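Local coordinates for protein glucose-6-phosphate isomerase (Chlamydia trachomatis D/UW-3/CX, PDB 6OTU) that catalyses the reversible isomerization of glucose-6-phosphate to fructose-6-phosphate, a sugar-phosphate interconversion of glycolysis and gluconeogenesis, at residues K12-C17 with Q72-E77; L320-R325 with F485-N490; E79-M84 with R310-L315; E85-G90 with Y476-A481. All coordinates share one frame; numbering follows the deposited sequence.

The four contacts lie in one helical region. Interactions 2, 3 and 4 tie together three helices: 313-327 enters interactions 2 and 3, 80-89 interactions 3 and 4, and 466-487 interactions 2 and 4. Interaction 1 adds the N-terminal loop and helix 65-77, which leads directly into helix 80-89. Centres of interactions 3 and 4 are about 9 Å apart, those of 1 and 2 about 10 Å, and those of 1 and 4 about 18 Å. Along the chain, interaction 1 closes before the others open, and interaction 3 closes before interaction 2 opens, whereas interaction 4 alternates with both. Early, middle and late parts of the sequence therefore meet in one packed region.

Interaction 1. Residues K12-C17 with Q72-E77; sequences KGFLDC and QGLTEE
C17, which closes the short 3-10 turn of F14-D16 and stands at the N-cap position of helix 18-26, brings its CA within 6.4 Å of the CA of E77 in the last turn of helix 65-77. Its side chain points at that helix and meets two residues one turn apart, L74 and E77. The cysteine CB packs 4.0 Å from L74 CD1, and SG lies the same 4.0 Å from E77 CB; a small, weakly polar side chain suits such a buried spot between a leucine and the stem of a glutamate. L74 has its CG anti to the backbone N (chi1 -176°), which swings both methyls toward the loop, so that CD2 comes to the edge of the F14 ring, 4.2 Å from CE1. F14 itself is buried, its ring also meeting W487 edge-to-face. E77 extends past C17, its OE1 3.1 Å from C17 CB, to reach S19 in the first turn of helix 18-26. The close approach goes with the hydrogen bond that OE1 accepts there from the backbone N of S19. A carboxylate beside the amino end of a helix would be expected to interact favourably with the helix dipole. The contact thus pairs an apolar seam with a charged group, and joins the start of the modelled chain to helix 65-77 by both.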
loop_
_atom_site.group_PDB
_atom_site.type_symbol
_atom_site.label_atom_id
_atom_site.label_comp_id
_atom_site.label_asym_id
_atom_site.label_seq_id
_atom_site.Cartn_x
_atom_site.Cartn_y
_atom_site.Cartn_z
ATOM N N LYS A 12 -20.434 -3.298 30.869
ATOM C CA LYS A 12 -19.347 -2.392 31.237
ATOM C C LYS A 12 -18.581 -1.962 29.991
ATOM O O LYS A 12 -18.050 -2.806 29.263
ATOM C CB LYS A 12 -18.399 -3.053 32.249
ATOM N N GLY A 13 -18.532 -0.649 29.745
ATOM C CA GLY A 13 -17.858 -0.127 28.572
ATOM C C GLY A 13 -16.349 -0.325 28.629
ATOM O O GLY A 13 -15.763 -0.679 29.656
ATOM N N PHE A 14 -15.711 -0.063 27.486
ATOM C CA PHE A 14 -14.301 -0.399 27.295
ATOM C C PHE A 14 -13.432 0.114 28.446
ATOM O O PHE A 14 -12.757 -0.667 29.126
ATOM C CB PHE A 14 -13.832 0.158 25.945
ATOM C CG PHE A 14 -12.352 0.019 25.703
ATOM C CD1 PHE A 14 -11.732 -1.223 25.792
ATOM C CD2 PHE A 14 -11.581 1.129 25.367
ATOM C CE1 PHE A 14 -10.370 -1.358 25.555
ATOM C CE2 PHE A 14 -10.221 1.004 25.120
ATOM C CZ PHE A 14 -9.610 -0.238 25.212
ATOM N N LEU A 15 -13.468 1.425 28.704
ATOM C CA LEU A 15 -12.605 2.046 29.710
ATOM C C LEU A 15 -13.002 1.714 31.144
ATOM O O LEU A 15 -12.197 1.955 32.056
ATOM C CB LEU A 15 -12.598 3.568 29.546
ATOM C CG LEU A 15 -12.040 4.115 28.232
ATOM C CD1 LEU A 15 -12.191 5.626 28.159
ATOM C CD2 LEU A 15 -10.578 3.700 28.046
ATOM N N ASP A 16 -14.204 1.177 31.369
ATOM C CA ASP A 16 -14.695 0.903 32.715
ATOM C C ASP A 16 -14.415 -0.514 33.189
ATOM O O ASP A 16 -14.681 -0.817 34.352
ATOM C CB ASP A 16 -16.205 1.143 32.804
ATOM C CG ASP A 16 -16.596 2.554 32.444
ATOM O OD1 ASP A 16 -15.851 3.494 32.808
ATOM O OD2 ASP A 16 -17.653 2.713 31.797
ATOM N N CYS A 17 -13.910 -1.389 32.321
ATOM C CA CYS A 17 -13.551 -2.741 32.736
ATOM C C CYS A 17 -12.334 -2.755 33.656
ATOM O O CYS A 17 -11.300 -2.158 33.344
ATOM C CB CYS A 17 -13.303 -3.630 31.523
ATOM S SG CYS A 17 -14.631 -3.646 30.303
ATOM N N GLN A 72 -6.871 -11.584 28.774
ATOM C CA GLN A 72 -7.908 -12.615 28.809
ATOM C C GLN A 72 -9.116 -12.156 29.621
ATOM O O GLN A 72 -10.267 -12.400 29.230
ATOM C CB GLN A 72 -7.353 -13.923 29.384
ATOM C CG GLN A 72 -8.449 -14.896 29.851
ATOM C CD GLN A 72 -9.179 -15.558 28.696
ATOM O OE1 GLN A 72 -8.586 -15.831 27.654
ATOM N NE2 GLN A 72 -10.472 -15.826 28.876
ATOM N N GLY A 73 -8.871 -11.508 30.769
ATOM C CA GLY A 73 -9.961 -10.927 31.538
ATOM C C GLY A 73 -10.739 -9.887 30.754
ATOM O O GLY A 73 -11.959 -9.792 30.876
ATOM N N LEU A 74 -10.046 -9.111 29.915
ATOM C CA LEU A 74 -10.731 -8.106 29.111
ATOM C C LEU A 74 -11.717 -8.748 28.136
ATOM O O LEU A 74 -12.824 -8.232 27.951
ATOM C CB LEU A 74 -9.709 -7.226 28.372
ATOM C CG LEU A 74 -10.296 -6.064 27.563
ATOM C CD1 LEU A 74 -11.248 -5.256 28.436
ATOM C CD2 LEU A 74 -9.204 -5.160 26.975
ATOM N N THR A 75 -11.350 -9.889 27.521
ATOM C CA THR A 75 -12.280 -10.559 26.608
ATOM C C THR A 75 -13.525 -11.025 27.340
ATOM O O THR A 75 -14.622 -11.040 26.765
ATOM C CB THR A 75 -11.632 -11.759 25.911
ATOM O OG1 THR A 75 -11.571 -12.872 26.814
ATOM C CG2 THR A 75 -10.243 -11.416 25.390
ATOM N N GLU A 76 -13.376 -11.379 28.613
ATOM C CA GLU A 76 -14.506 -11.839 29.408
ATOM C C GLU A 76 -15.400 -10.681 29.827
ATOM O O GLU A 76 -16.615 -10.729 29.626
ATOM C CB GLU A 76 -13.998 -12.584 30.634
ATOM C CG GLU A 76 -13.130 -13.754 30.285
ATOM C CD GLU A 76 -12.725 -14.523 31.512
ATOM O OE1 GLU A 76 -13.275 -14.228 32.593
ATOM O OE2 GLU A 76 -11.852 -15.403 31.406
ATOM N N GLU A 77 -14.807 -9.628 30.399
ATOM C CA GLU A 77 -15.589 -8.487 30.868
ATOM C C GLU A 77 -16.349 -7.819 29.725
ATOM O O GLU A 77 -17.461 -7.324 29.922
ATOM C CB GLU A 77 -14.670 -7.486 31.569
ATOM C CG GLU A 77 -14.093 -8.004 32.864
ATOM C CD GLU A 77 -12.815 -7.292 33.275
ATOM O OE1 GLU A 77 -12.806 -6.051 33.363
ATOM O OE2 GLU A 77 -11.814 -7.986 33.525
#

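Interaction 2. Residues L320-R325 with F485-N490; sequences LGVWNR and FCWGIN
The chi1 of V322, 162°, turns CG1 away from its own backbone N and leaves CG2 beside it, while W487 has chi1 at -71°, which carries its indole across toward helix 313-327. The two meet where V322 CG2 lies 4.4 Å from both NE1 and CZ2 of W487, touching the indole near its ring fusion. One turn further on, the extended first torsion of R325 puts CG 4.3 Å from W487 CZ2, and a bend at the next bond (chi2 63°) leads the rest of the chain away from the ring. V322 CG2 and R325 CG approach obliquely from opposite sides of the indole plane, so a branched aliphatic residue and the apolar stem of an arginine both pack on a buried tryptophan. The indole nitrogen keeps its polarity satisfied by donating to OD1 of N326, the residue that follows R325 on the same helix. Both helices belong to the domain built round the six-stranded mixed sheet of phosphoglucose isomerase: helix 313-327 leads into strand 332-337, and helix 466-487 follows strand 456-461. The second of these helices ends right after W487, where G488 takes a positive phi, a conformation in which a CB would press on the preceding carbonyl O. Beyond its packed stem, R325 spends its charge elsewhere: NE binds the carbonyl O of T372, and NH2 binds that of S373 and forms a salt bridge with D397 of the second subunit. The W487 side chain lies about 12 Å from that of E355, probably the catalytic proton donor.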
loop_
_atom_site.group_PDB
_atom_site.type_symbol
_atom_site.label_atom_id
_atom_site.label_comp_id
_atom_site.label_asym_id
_atom_site.label_seq_id
_atom_site.Cartn_x
_atom_site.Cartn_y
_atom_site.Cartn_z
ATOM N N LEU A 320 -3.890 -8.658 21.253
ATOM C CA LEU A 320 -2.540 -8.118 21.066
ATOM C C LEU A 320 -2.574 -6.797 20.296
ATOM O O LEU A 320 -1.790 -5.881 20.576
ATOM C CB LEU A 320 -1.669 -9.143 20.341
ATOM C CG LEU A 320 -1.296 -10.405 21.134
ATOM C CD1 LEU A 320 -0.715 -11.472 20.226
ATOM C CD2 LEU A 320 -0.324 -10.059 22.267
ATOM N N GLY A 321 -3.478 -6.670 19.323
ATOM C CA GLY A 321 -3.618 -5.387 18.638
ATOM C C GLY A 321 -4.117 -4.293 19.564
ATOM O O GLY A 321 -3.634 -3.160 19.519
ATOM N N VAL A 322 -5.084 -4.627 20.427
ATOM C CA VAL A 322 -5.610 -3.678 21.408
ATOM C C VAL A 322 -4.513 -3.263 22.382
ATOM O O VAL A 322 -4.403 -2.087 22.753
ATOM C CB VAL A 322 -6.820 -4.298 22.141
ATOM C CG1 VAL A 322 -7.124 -3.559 23.436
ATOM C CG2 VAL A 322 -8.039 -4.374 21.229
ATOM N N TRP A 323 -3.679 -4.226 22.802
ATOM C CA TRP A 323 -2.506 -3.913 23.624
ATOM C C TRP A 323 -1.606 -2.901 22.931
ATOM O O TRP A 323 -1.260 -1.866 23.507
ATOM C CB TRP A 323 -1.734 -5.193 23.945
ATOM C CG TRP A 323 -0.406 -5.011 24.637
ATOM C CD1 TRP A 323 0.836 -5.232 24.100
ATOM C CD2 TRP A 323 -0.181 -4.638 26.014
ATOM N NE1 TRP A 323 1.808 -5.000 25.039
ATOM C CE2 TRP A 323 1.218 -4.632 26.221
ATOM C CE3 TRP A 323 -1.025 -4.291 27.080
ATOM C CZ2 TRP A 323 1.796 -4.284 27.449
ATOM C CZ3 TRP A 323 -0.446 -3.946 28.310
ATOM C CH2 TRP A 323 0.951 -3.951 28.479
ATOM N N ASN A 324 -1.250 -3.164 21.676
ATOM C CA ASN A 324 -0.384 -2.237 20.958
ATOM C C ASN A 324 -1.072 -0.896 20.715
ATOM O O ASN A 324 -0.467 0.163 20.907
ATOM C CB ASN A 324 0.055 -2.864 19.634
ATOM C CG ASN A 324 1.186 -3.875 19.806
ATOM O OD1 ASN A 324 2.017 -3.756 20.707
ATOM N ND2 ASN A 324 1.215 -4.876 18.937
ATOM N N ARG A 325 -2.340 -0.915 20.309
ATOM C CA ARG A 325 -2.990 0.323 19.881
ATOM C C ARG A 325 -3.364 1.208 21.068
ATOM O O ARG A 325 -2.942 2.365 21.144
ATOM C CB ARG A 325 -4.229 0.004 19.036
ATOM C CG ARG A 325 -5.123 1.205 18.704
ATOM C CD ARG A 325 -4.426 2.259 17.846
ATOM N NE ARG A 325 -5.406 2.975 17.042
ATOM C CZ ARG A 325 -5.413 4.288 16.802
ATOM N NH1 ARG A 325 -4.488 5.086 17.317
ATOM N NH2 ARG A 325 -6.369 4.804 16.042
ATOM N N PHE A 485 -15.923 -5.419 18.855
ATOM C CA PHE A 485 -16.706 -5.856 20.016
ATOM C C PHE A 485 -16.084 -5.361 21.310
ATOM O O PHE A 485 -16.794 -5.014 22.265
ATOM C CB PHE A 485 -16.807 -7.385 20.067
ATOM C CG PHE A 485 -17.588 -7.991 18.942
ATOM C CD1 PHE A 485 -18.642 -7.311 18.364
ATOM C CD2 PHE A 485 -17.273 -9.260 18.474
ATOM C CE1 PHE A 485 -19.366 -7.875 17.336
ATOM C CE2 PHE A 485 -17.989 -9.830 17.440
ATOM C CZ PHE A 485 -19.042 -9.137 16.868
ATOM N N CYS A 486 -14.754 -5.328 21.351
ATOM C CA CYS A 486 -14.046 -4.880 22.539
ATOM C C CYS A 486 -14.187 -3.364 22.712
ATOM O O CYS A 486 -14.566 -2.889 23.791
ATOM C CB CYS A 486 -12.580 -5.298 22.445
ATOM S SG CYS A 486 -11.614 -4.935 23.904
ATOM N N TRP A 487 -13.906 -2.597 21.648
ATOM C CA TRP A 487 -14.134 -1.152 21.664
ATOM C C TRP A 487 -15.601 -0.785 21.888
ATOM O O TRP A 487 -15.889 0.307 22.395
ATOM C CB TRP A 487 -13.634 -0.541 20.356
ATOM C CG TRP A 487 -12.146 -0.553 20.282
ATOM C CD1 TRP A 487 -11.282 -0.376 21.326
ATOM C CD2 TRP A 487 -11.337 -0.792 19.128
ATOM N NE1 TRP A 487 -9.989 -0.471 20.893
ATOM C CE2 TRP A 487 -9.987 -0.727 19.548
ATOM C CE3 TRP A 487 -11.617 -1.033 17.776
ATOM C CZ2 TRP A 487 -8.917 -0.896 18.666
ATOM C CZ3 TRP A 487 -10.562 -1.208 16.903
ATOM C CH2 TRP A 487 -9.223 -1.140 17.350
ATOM N N GLY A 488 -16.538 -1.666 21.532
ATOM C CA GLY A 488 -17.946 -1.333 21.641
ATOM C C GLY A 488 -18.470 -0.429 20.544
ATOM O O GLY A 488 -19.413 0.329 20.776
ATOM N N ILE A 489 -17.886 -0.491 19.354
ATOM C CA ILE A 489 -18.304 0.321 18.232
ATOM C C ILE A 489 -19.082 -0.559 17.263
ATOM O O ILE A 489 -19.139 -1.776 17.409
ATOM C CB ILE A 489 -17.092 0.988 17.530
ATOM C CG1 ILE A 489 -16.157 -0.103 16.994
ATOM C CG2 ILE A 489 -16.367 1.894 18.490
ATOM C CD1 ILE A 489 -15.011 0.392 16.123
ATOM N N ASN A 490 -19.694 0.060 16.253
ATOM C CA ASN A 490 -20.389 -0.695 15.209
ATOM C C ASN A 490 -19.416 -0.911 14.055
ATOM O O ASN A 490 -19.149 -0.000 13.259
ATOM C CB ASN A 490 -21.666 0.009 14.761
ATOM C CG ASN A 490 -22.392 -0.745 13.633
ATOM O OD1 ASN A 490 -22.032 -1.874 13.297
ATOM N ND2 ASN A 490 -23.416 -0.107 13.039
#

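Interaction 3. Residues E79-M84 with R310-L315; sequences ELIKQM and RENLPL
L315 offers one methyl each to L80 and I81, adjacent residues in the first turn of helix 80-89. Its chi1 of -173° holds the side chain out from the helix, and the fork beyond CG sets CD1 against L80 CD1 at 3.7 Å, the two leucine side chains meeting at a slant. The other branch, CD2, lies 4.1 Å from I81 CD1, and here the side chains run at about a right angle to each other. I81 and N312 come from opposite directions, the isoleucine CD1 4.0 Å from the asparagine ND2. The forked end of L315 suits its place because it serves both neighbours, which reach it with one branch of L80 and the long arm of I81. Two helix starts meet here: E79, with positive phi, ends helix 65-77 in a Schellman motif and is itself the N-cap residue of helix 80-89, while N312 is the N-cap of helix 313-327. The N312 side chain accepts from L315 N through OD1 (3.0 Å, N-H...O angle 162°), the donor standing well above the carbonyl plane rather than on a lone pair. The amide of N312 is anchored from its other end as well, ND2 donating to the carbonyl oxygens of T306 and A304. L80 packs in turn on F485 of helix 466-487.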
loop_
_atom_site.group_PDB
_atom_site.type_symbol
_atom_site.label_atom_id
_atom_site.label_comp_id
_atom_site.label_asym_id
_atom_site.label_seq_id
_atom_site.Cartn_x
_atom_site.Cartn_y
_atom_site.Cartn_z
ATOM N N GLU A 79 -17.216 -9.563 27.023
ATOM C CA GLU A 79 -18.084 -10.608 26.468
ATOM C C GLU A 79 -17.890 -10.765 24.959
ATOM O O GLU A 79 -18.846 -10.804 24.182
ATOM C CB GLU A 79 -19.544 -10.328 26.812
ATOM C CG GLU A 79 -19.783 -10.123 28.301
ATOM C CD GLU A 79 -21.189 -10.527 28.731
ATOM O OE1 GLU A 79 -21.435 -11.743 28.905
ATOM O OE2 GLU A 79 -22.049 -9.632 28.891
ATOM N N LEU A 80 -16.625 -10.879 24.556
ATOM C CA LEU A 80 -16.290 -10.965 23.138
ATOM C C LEU A 80 -16.799 -12.265 22.517
ATOM O O LEU A 80 -17.293 -12.265 21.386
ATOM C CB LEU A 80 -14.772 -10.828 22.960
ATOM C CG LEU A 80 -14.148 -9.515 23.464
ATOM C CD1 LEU A 80 -12.728 -9.346 22.955
ATOM C CD2 LEU A 80 -14.985 -8.310 23.081
ATOM N N ILE A 81 -16.677 -13.384 23.229
ATOM C CA ILE A 81 -17.159 -14.655 22.690
ATOM C C ILE A 81 -18.681 -14.639 22.524
ATOM O O ILE A 81 -19.217 -15.140 21.524
ATOM C CB ILE A 81 -16.699 -15.827 23.586
ATOM C CG1 ILE A 81 -15.168 -15.986 23.529
ATOM C CG2 ILE A 81 -17.430 -17.123 23.201
ATOM C CD1 ILE A 81 -14.615 -16.421 22.173
ATOM N N LYS A 82 -19.406 -14.084 23.504
ATOM C CA LYS A 82 -20.859 -14.024 23.387
ATOM C C LYS A 82 -21.265 -13.162 22.199
ATOM O O LYS A 82 -22.196 -13.505 21.463
ATOM C CB LYS A 82 -21.488 -13.499 24.679
ATOM N N GLN A 83 -20.552 -12.062 21.968
ATOM C CA GLN A 83 -20.883 -11.221 20.823
ATOM C C GLN A 83 -20.575 -11.930 19.505
ATOM O O GLN A 83 -21.312 -11.772 18.528
ATOM C CB GLN A 83 -20.140 -9.886 20.920
ATOM C CG GLN A 83 -20.562 -9.021 22.123
ATOM C CD GLN A 83 -19.913 -7.640 22.081
ATOM O OE1 GLN A 83 -20.168 -6.851 21.168
ATOM N NE2 GLN A 83 -19.053 -7.353 23.062
ATOM N N MET A 84 -19.495 -12.718 19.456
ATOM C CA MET A 84 -19.193 -13.474 18.243
ATOM C C MET A 84 -20.292 -14.487 17.946
ATOM O O MET A 84 -20.732 -14.618 16.798
ATOM C CB MET A 84 -17.836 -14.171 18.373
ATOM C CG MET A 84 -17.420 -15.037 17.179
ATOM S SD MET A 84 -17.368 -14.188 15.564
ATOM C CE MET A 84 -15.933 -13.085 15.682
ATOM N N ARG A 310 -5.740 -17.372 24.646
ATOM C CA ARG A 310 -4.483 -17.986 24.240
ATOM C C ARG A 310 -4.688 -19.184 23.316
ATOM O O ARG A 310 -3.743 -19.580 22.621
ATOM C CB ARG A 310 -3.660 -18.381 25.474
ATOM C CG ARG A 310 -2.813 -17.207 26.043
ATOM C CD ARG A 310 -1.892 -17.605 27.210
ATOM N NE ARG A 310 -0.608 -18.169 26.776
ATOM C CZ ARG A 310 -0.392 -19.469 26.570
ATOM N NH1 ARG A 310 -1.370 -20.349 26.756
ATOM N NH2 ARG A 310 0.800 -19.898 26.177
ATOM N N GLU A 311 -5.892 -19.757 23.261
ATOM C CA GLU A 311 -6.159 -20.874 22.359
ATOM C C GLU A 311 -6.984 -20.483 21.127
ATOM O O GLU A 311 -7.532 -21.371 20.469
ATOM C CB GLU A 311 -6.857 -22.000 23.113
ATOM C CG GLU A 311 -6.017 -22.609 24.206
ATOM C CD GLU A 311 -6.819 -23.536 25.107
ATOM O OE1 GLU A 311 -7.997 -23.840 24.778
ATOM O OE2 GLU A 311 -6.265 -23.962 26.146
ATOM N N ASN A 312 -7.042 -19.189 20.777
ATOM C CA ASN A 312 -7.979 -18.658 19.777
ATOM C C ASN A 312 -7.230 -17.654 18.892
ATOM O O ASN A 312 -6.862 -16.569 19.354
ATOM C CB ASN A 312 -9.184 -18.009 20.483
ATOM C CG ASN A 312 -10.258 -17.478 19.517
ATOM O OD1 ASN A 312 -9.944 -16.954 18.446
ATOM N ND2 ASN A 312 -11.531 -17.552 19.936
ATOM N N LEU A 313 -7.009 -18.006 17.618
ATOM C CA LEU A 313 -6.164 -17.174 16.759
ATOM C C LEU A 313 -6.725 -15.765 16.573
ATOM O O LEU A 313 -6.051 -14.799 16.969
ATOM C CB LEU A 313 -5.913 -17.904 15.434
ATOM C CG LEU A 313 -5.046 -19.170 15.545
ATOM C CD1 LEU A 313 -5.208 -20.035 14.330
ATOM C CD2 LEU A 313 -3.566 -18.816 15.764
ATOM N N PRO A 314 -7.943 -15.564 16.046
ATOM C CA PRO A 314 -8.407 -14.182 15.855
ATOM C C PRO A 314 -8.607 -13.413 17.154
ATOM O O PRO A 314 -8.387 -12.195 17.173
ATOM C CB PRO A 314 -9.717 -14.355 15.075
ATOM C CG PRO A 314 -10.177 -15.710 15.387
ATOM C CD PRO A 314 -8.953 -16.539 15.591
ATOM N N LEU A 315 -8.969 -14.086 18.244
ATOM C CA LEU A 315 -9.149 -13.397 19.516
ATOM C C LEU A 315 -7.814 -12.938 20.096
ATOM O O LEU A 315 -7.718 -11.836 20.642
ATOM C CB LEU A 315 -9.877 -14.309 20.509
ATOM C CG LEU A 315 -10.257 -13.596 21.808
ATOM C CD1 LEU A 315 -11.050 -12.332 21.474
ATOM C CD2 LEU A 315 -11.051 -14.512 22.729
#

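Interaction 4. Residues E85-G90 with Y476-A481; sequences ECMQQG and YEHKFA
Helix-to-helix packing in the interior joins M87, in the last turn of helix 80-89, to H478 and A481 in the long helix 466-487. The first helix ends just beyond, at G90, in a Schellman motif. M87 runs straight out from its helix, extended through its first two torsions, until the last one (chi3 80°) folds CE toward the imidazole. CE then lies at the ring edge, near its plane, 4.0 Å from CE1 and 4.1 Å from ND1 of H478. Its sulfur, SD, rests 4.4 Å from CB of A481, one turn along, where a side chain no larger than a methyl leaves room for the methionine. Flexible and unbranched, methionine can shape itself to a ring edge and a small residue at once. The far nitrogen of the histidine is engaged too: NE2 is hydrogen-bonded to OD1 of D301, whose backbone O also takes a bond from NE2 of Q88. That bond probably limits rotation of the ring and so keeps the CE1/ND1 edge toward M87. A carboxylate at NE2 would probably favour the protonated ring, although the apolar methionine methyl at the ring edge would be expected to offer no stabilisation of a charge.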
loop_
_atom_site.group_PDB
_atom_site.type_symbol
_atom_site.label_atom_id
_atom_site.label_comp_id
_atom_site.label_asym_id
_atom_site.label_seq_id
_atom_site.Cartn_x
_atom_site.Cartn_y
_atom_site.Cartn_z
ATOM N N GLU A 85 -20.762 -15.198 18.974
ATOM C CA GLU A 85 -21.890 -16.101 18.784
ATOM C C GLU A 85 -23.092 -15.348 18.245
ATOM O O GLU A 85 -23.680 -15.737 17.228
ATOM C CB GLU A 85 -22.263 -16.779 20.096
ATOM C CG GLU A 85 -21.343 -17.862 20.538
ATOM C CD GLU A 85 -21.901 -18.592 21.738
ATOM O OE1 GLU A 85 -23.030 -19.131 21.623
ATOM O OE2 GLU A 85 -21.221 -18.605 22.794
ATOM N N CYS A 86 -23.468 -14.263 18.928
ATOM C CA CYS A 86 -24.617 -13.461 18.524
ATOM C C CYS A 86 -24.515 -13.072 17.054
ATOM O O CYS A 86 -25.474 -13.237 16.291
ATOM C CB CYS A 86 -24.732 -12.223 19.430
ATOM S SG CYS A 86 -25.643 -12.558 21.008
ATOM N N MET A 87 -23.335 -12.597 16.634
ATOM C CA MET A 87 -23.110 -12.256 15.231
ATOM C C MET A 87 -23.353 -13.461 14.333
ATOM O O MET A 87 -24.126 -13.389 13.361
ATOM C CB MET A 87 -21.682 -11.731 15.047
ATOM C CG MET A 87 -21.403 -11.149 13.677
ATOM S SD MET A 87 -19.651 -10.784 13.337
ATOM C CE MET A 87 -19.036 -12.423 12.901
ATOM N N GLN A 88 -22.717 -14.596 14.663
ATOM C CA GLN A 88 -22.820 -15.771 13.805
ATOM C C GLN A 88 -24.213 -16.390 13.841
ATOM O O GLN A 88 -24.617 -17.051 12.875
ATOM C CB GLN A 88 -21.775 -16.813 14.204
ATOM C CG GLN A 88 -20.325 -16.412 13.902
ATOM C CD GLN A 88 -19.370 -17.583 14.062
ATOM O OE1 GLN A 88 -19.685 -18.716 13.683
ATOM N NE2 GLN A 88 -18.211 -17.320 14.641
ATOM N N GLN A 89 -24.952 -16.215 14.938
ATOM C CA GLN A 89 -26.266 -16.832 15.043
ATOM C C GLN A 89 -27.348 -15.978 14.391
ATOM O O GLN A 89 -28.465 -16.470 14.180
ATOM C CB GLN A 89 -26.626 -17.101 16.518
ATOM C CG GLN A 89 -25.775 -18.157 17.239
ATOM C CD GLN A 89 -26.142 -19.603 16.878
ATOM O OE1 GLN A 89 -27.323 -19.944 16.710
ATOM N NE2 GLN A 89 -25.126 -20.464 16.778
ATOM N N GLY A 90 -27.040 -14.720 14.081
ATOM C CA GLY A 90 -27.935 -13.851 13.357
ATOM C C GLY A 90 -28.492 -12.654 14.109
ATOM O O GLY A 90 -29.429 -12.023 13.604
ATOM N N TYR A 476 -8.781 -12.638 9.702
ATOM C CA TYR A 476 -8.731 -11.191 9.836
ATOM C C TYR A 476 -10.128 -10.607 9.984
ATOM O O TYR A 476 -10.318 -9.633 10.723
ATOM C CB TYR A 476 -7.988 -10.575 8.645
ATOM C CG TYR A 476 -6.500 -10.458 8.898
ATOM C CD1 TYR A 476 -6.007 -9.460 9.729
ATOM C CD2 TYR A 476 -5.589 -11.374 8.349
ATOM C CE1 TYR A 476 -4.652 -9.352 9.989
ATOM C CE2 TYR A 476 -4.229 -11.278 8.610
ATOM C CZ TYR A 476 -3.765 -10.258 9.431
ATOM O OH TYR A 476 -2.419 -10.107 9.708
ATOM N N GLU A 477 -11.120 -11.189 9.304
ATOM C CA GLU A 477 -12.500 -10.756 9.514
ATOM C C GLU A 477 -12.860 -10.826 10.992
ATOM O O GLU A 477 -13.414 -9.878 11.548
ATOM C CB GLU A 477 -13.473 -11.599 8.677
ATOM C CG GLU A 477 -13.314 -11.376 7.174
ATOM C CD GLU A 477 -14.313 -12.154 6.336
ATOM O OE1 GLU A 477 -15.008 -13.054 6.881
ATOM O OE2 GLU A 477 -14.419 -11.849 5.123
ATOM N N HIS A 478 -12.497 -11.923 11.660
ATOM C CA HIS A 478 -12.849 -12.058 13.069
ATOM C C HIS A 478 -11.942 -11.245 13.988
ATOM O O HIS A 478 -12.419 -10.735 15.013
ATOM C CB HIS A 478 -12.850 -13.536 13.450
ATOM C CG HIS A 478 -13.909 -14.289 12.724
ATOM N ND1 HIS A 478 -15.141 -13.731 12.462
ATOM C CD2 HIS A 478 -13.912 -15.508 12.141
ATOM C CE1 HIS A 478 -15.873 -14.593 11.779
ATOM N NE2 HIS A 478 -15.152 -15.680 11.575
ATOM N N LYS A 479 -10.657 -11.102 13.644
ATOM C CA LYS A 479 -9.794 -10.174 14.369
ATOM C C LYS A 479 -10.439 -8.797 14.472
ATOM O O LYS A 479 -10.541 -8.226 15.561
ATOM C CB LYS A 479 -8.426 -10.046 13.691
ATOM C CG LYS A 479 -7.599 -8.939 14.336
ATOM C CD LYS A 479 -6.368 -8.566 13.550
ATOM C CE LYS A 479 -5.476 -7.670 14.391
ATOM N NZ LYS A 479 -4.451 -7.014 13.556
ATOM N N PHE A 480 -10.877 -8.249 13.339
ATOM C CA PHE A 480 -11.428 -6.897 13.348
ATOM C C PHE A 480 -12.768 -6.856 14.077
ATOM O O PHE A 480 -13.059 -5.892 14.797
ATOM C CB PHE A 480 -11.552 -6.386 11.912
ATOM C CG PHE A 480 -10.228 -6.318 11.188
ATOM C CD1 PHE A 480 -9.111 -5.780 11.808
ATOM C CD2 PHE A 480 -10.096 -6.796 9.896
ATOM C CE1 PHE A 480 -7.877 -5.722 11.146
ATOM C CE2 PHE A 480 -8.866 -6.736 9.229
ATOM C CZ PHE A 480 -7.766 -6.202 9.850
ATOM N N ALA A 481 -13.581 -7.907 13.919
ATOM C CA ALA A 481 -14.838 -8.004 14.658
ATOM C C ALA A 481 -14.596 -8.039 16.162
ATOM O O ALA A 481 -15.307 -7.379 16.931
ATOM C CB ALA A 481 -15.618 -9.250 14.216
#